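Local structure of cyanophage-like gp41-1 intein (Metagenome, 6QAZ) at residues Ile60-Glu65 / Met75-Gly80. The protein probably catalyses protein splicing as a naturally split intein, excising itself and joining its flanking protein segments through a peptide bond. Residues are numbered along the deposited sequence; the frame is centred on the assembly and turned at random.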
ATOM      1  N   ILE A  60      -7.464   2.343   1.406  1.00 13.56           N
ATOM      2  CA  ILE A  60      -6.061   2.760   1.473  1.00 13.56           C
ATOM      3  C   ILE A  60      -5.939   4.094   0.769  1.00 13.49           C
ATOM      4  O   ILE A  60      -6.625   4.322  -0.243  1.00 14.39           O
ATOM      5  CB  ILE A  60      -5.123   1.677   0.923  1.00 13.60           C
ATOM      6  CG1 ILE A  60      -3.697   2.016   1.103  1.00 14.71           C
ATOM      7  CG2 ILE A  60      -5.412   1.412  -0.526  1.00 14.18           C
ATOM      8  CD1 ILE A  60      -2.762   0.793   0.912  1.00 16.26           C
ATOM      9  N   ILE A  61      -5.067   4.934   1.258  1.00 13.16           N
ATOM     10  CA  ILE A  61      -4.793   6.264   0.667  1.00 13.35           C
ATOM     11  C   ILE A  61      -3.356   6.260   0.179  1.00 12.93           C
ATOM     12  O   ILE A  61      -2.422   5.981   0.938  1.00 13.36           O
ATOM     13  CB  ILE A  61      -5.101   7.377   1.672  1.00 14.09           C
ATOM     14  CG1 ILE A  61      -6.613   7.460   1.913  1.00 15.29           C
ATOM     15  CG2 ILE A  61      -4.569   8.718   1.166  1.00 15.35           C
ATOM     16  CD1 ILE A  61      -6.985   8.412   3.013  1.00 18.46           C
ATOM     17  N   CYS A  62      -3.191   6.651  -1.078  1.00 13.07           N
ATOM     18  CA  CYS A  62      -1.875   6.573  -1.720  1.00 13.68           C
ATOM     19  C   CYS A  62      -1.748   7.650  -2.783  1.00 13.53           C
ATOM     20  O   CYS A  62      -2.713   8.320  -3.156  1.00 14.76           O
ATOM     21  CB  CYS A  62      -1.656   5.191  -2.329  1.00 14.51           C
ATOM     22  SG  CYS A  62      -2.811   4.783  -3.666  1.00 15.35           S
ATOM     23  N   SER A  63      -0.552   7.773  -3.330  1.00 14.10           N
ATOM     24  CA  SER A  63      -0.299   8.681  -4.453  1.00 14.52           C
ATOM     25  C   SER A  63      -0.624   8.009  -5.774  1.00 14.12           C
ATOM     26  O   SER A  63      -0.852   6.789  -5.865  1.00 14.65           O
ATOM     27  CB  SER A  63       1.115   9.172  -4.429  1.00 17.16           C
ATOM     28  OG  SER A  63       2.010   8.108  -4.673  1.00 18.38           O
ATOM     29  N   GLU A  64      -0.605   8.800  -6.844  1.00 14.85           N
ATOM     30  CA  GLU A  64      -1.043   8.294  -8.150  1.00 15.22           C
ATOM     31  C   GLU A  64      -0.094   7.250  -8.723  1.00 15.40           C
ATOM     32  O   GLU A  64      -0.529   6.448  -9.552  1.00 17.07           O
ATOM     33  CB  GLU A  64      -1.261   9.389  -9.188  0.54 17.17           C
ATOM     34  CG  GLU A  64       0.011  10.052  -9.661  0.54 19.29           C
ATOM     35  CD  GLU A  64      -0.198  11.043 -10.776  0.54 25.50           C
ATOM     36  OE1 GLU A  64      -1.165  10.851 -11.539  0.54 26.64           O
ATOM     37  OE2 GLU A  64       0.618  11.985 -10.873  0.54 31.70           O
ATOM     38  N   GLU A  65       1.170   7.268  -8.319  1.00 15.22           N
ATOM     39  CA  GLU A  65       2.120   6.318  -8.906  1.00 16.24           C
ATOM     40  C   GLU A  65       2.318   5.095  -8.022  1.00 14.79           C
ATOM     41  O   GLU A  65       3.056   4.178  -8.433  1.00 15.21           O
ATOM     42  CB  GLU A  65       3.382   6.937  -9.338  1.00 20.96           C
ATOM     43  CG  GLU A  65       4.311   7.170  -8.285  1.00 22.89           C
ATOM     44  CD  GLU A  65       4.176   8.489  -7.578  0.50 18.52           C
ATOM     45  OE1 GLU A  65       5.158   9.251  -7.579  0.50 22.53           O
ATOM     46  OE2 GLU A  65       3.074   8.736  -7.018  0.50 17.30           O
ATOM     47  N   MET A  75      -0.003  -2.387 -10.942  1.00 14.78           N
ATOM     48  CA  MET A  75      -0.694  -1.260 -11.549  1.00 14.83           C
ATOM     49  C   MET A  75      -0.796  -0.112 -10.566  1.00 14.39           C
ATOM     50  O   MET A  75      -0.946  -0.334  -9.363  1.00 15.21           O
ATOM     51  CB  MET A  75      -2.072  -1.716 -12.035  0.54 16.63           C
ATOM     52  CG  MET A  75      -2.617  -0.831 -13.106  0.54 18.48           C
ATOM     53  SD  MET A  75      -4.224  -1.274 -13.738  0.54 20.97           S
ATOM     54  CE  MET A  75      -3.879  -2.846 -14.509  0.54 26.36           C
ATOM     55  N   ASN A  76      -0.817   1.103 -11.103  1.00 14.53           N
ATOM     56  CA  ASN A  76      -1.036   2.307 -10.306  1.00 14.16           C
ATOM     57  C   ASN A  76      -2.183   3.108 -10.915  1.00 14.17           C
ATOM     58  O   ASN A  76      -2.626   2.843 -12.025  1.00 14.73           O
ATOM     59  CB  ASN A  76       0.227   3.130 -10.119  1.00 14.18           C
ATOM     60  CG  ASN A  76       0.979   3.440 -11.394  1.00 14.95           C
ATOM     61  OD1 ASN A  76       0.398   3.379 -12.492  1.00 16.76           O
ATOM     62  ND2 ASN A  76       2.254   3.753 -11.285  1.00 15.30           N
ATOM     63  N   ILE A  77      -2.655   4.090 -10.179  1.00 14.27           N
ATOM     64  CA  ILE A  77      -3.754   4.949 -10.667  1.00 14.43           C
ATOM     65  C   ILE A  77      -3.317   5.647 -11.945  1.00 15.38           C
ATOM     66  O   ILE A  77      -4.115   5.713 -12.923  1.00 16.38           O
ATOM     67  CB  ILE A  77      -4.218   5.902  -9.561  1.00 14.78           C
ATOM     68  CG1 ILE A  77      -4.905   5.097  -8.452  1.00 14.53           C
ATOM     69  CG2 ILE A  77      -5.115   7.003 -10.096  1.00 16.80           C
ATOM     70  CD1 ILE A  77      -5.080   5.886  -7.161  1.00 15.75           C
ATOM     71  N   SER A  78      -2.106   6.159 -12.013  1.00 15.07           N
ATOM     72  CA  SER A  78      -1.666   6.870 -13.239  1.00 16.25           C
ATOM     73  C   SER A  78      -1.686   5.926 -14.436  1.00 16.44           C
ATOM     74  O   SER A  78      -1.845   6.403 -15.567  1.00 18.67           O
ATOM     75  CB  SER A  78      -0.324   7.487 -13.053  1.00 17.82           C
ATOM     76  OG  SER A  78       0.662   6.487 -12.880  0.70 20.29           O
ATOM     77  N   GLY A  79      -1.473   4.641 -14.200  1.00 15.87           N
ATOM     78  CA  GLY A  79      -1.447   3.598 -15.241  1.00 17.26           C
ATOM     79  C   GLY A  79      -2.761   2.899 -15.458  1.00 18.37           C
ATOM     80  O   GLY A  79      -2.779   1.928 -16.217  1.00 24.19           O
ATOM     81  N   GLY A  80      -3.847   3.402 -14.893  1.00 17.66           N
ATOM     82  CA  GLY A  80      -5.185   2.892 -15.223  1.00 18.40           C
ATOM     83  C   GLY A  80      -5.834   2.034 -14.172  1.00 17.49           C
ATOM     84  O   GLY A  80      -6.921   1.499 -14.417  1.00 20.53           O
TER
HETATM   85  O   HOH W   1      -1.824   4.416  -7.422  1.00 15.03           O
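Glu64 and Glu65, which follow on from strand 59-63, face the turn Asn76-Gly80, their CA atoms closest to those of Ile77 and Asn76 respectively, and the backbone hydrogen bond between the two segments runs from Ser78 N to Glu64 O (2.9 Å, 161° at the hydrogen). Asn76 supplies the second link. Its CG lies between its own backbone N and carbonyl carbon (chi1 51°), and ND2 donates a nearly straight hydrogen bond to Glu65 O at 3.0 Å; the oxygen lies close to the amide plane, but the N-H arrives from above the carbonyl plane. Asparagine suits this place because its amide works on two fronts: OD1, turned back into the turn, weakly accepts Gly79 N. Gly79 suits its place too, since a side chain there would collide with OD1.

Inward, a water accepts from Ile77 N (2.9 Å) and can donate to Ser63 O, though other acceptors also lie in reach, bridging the two backbones. Ile77, branched and apolar, extends CD1 toward Cys62 SG (4.3 Å), a loose van der Waals contact; its side chain also touches Tyr50 and Ile100. Glu65 turns its carboxylate away from the turn, its chain bent at chi2 (-88°), and OE2 takes a 2.7 Å bond from Ser63 OG above the carboxylate plane.

In this all-beta HINT (Hedgehog/intein) fold the contact thus joins the segment after strand 59-63 to the loop before strand 86-89. Across it, neutral amide donors meet main-chain carbonyls, so the direct bonds use the main-chain oxygens of the two glutamates, not their carboxylates, and their charge probably matters little to them.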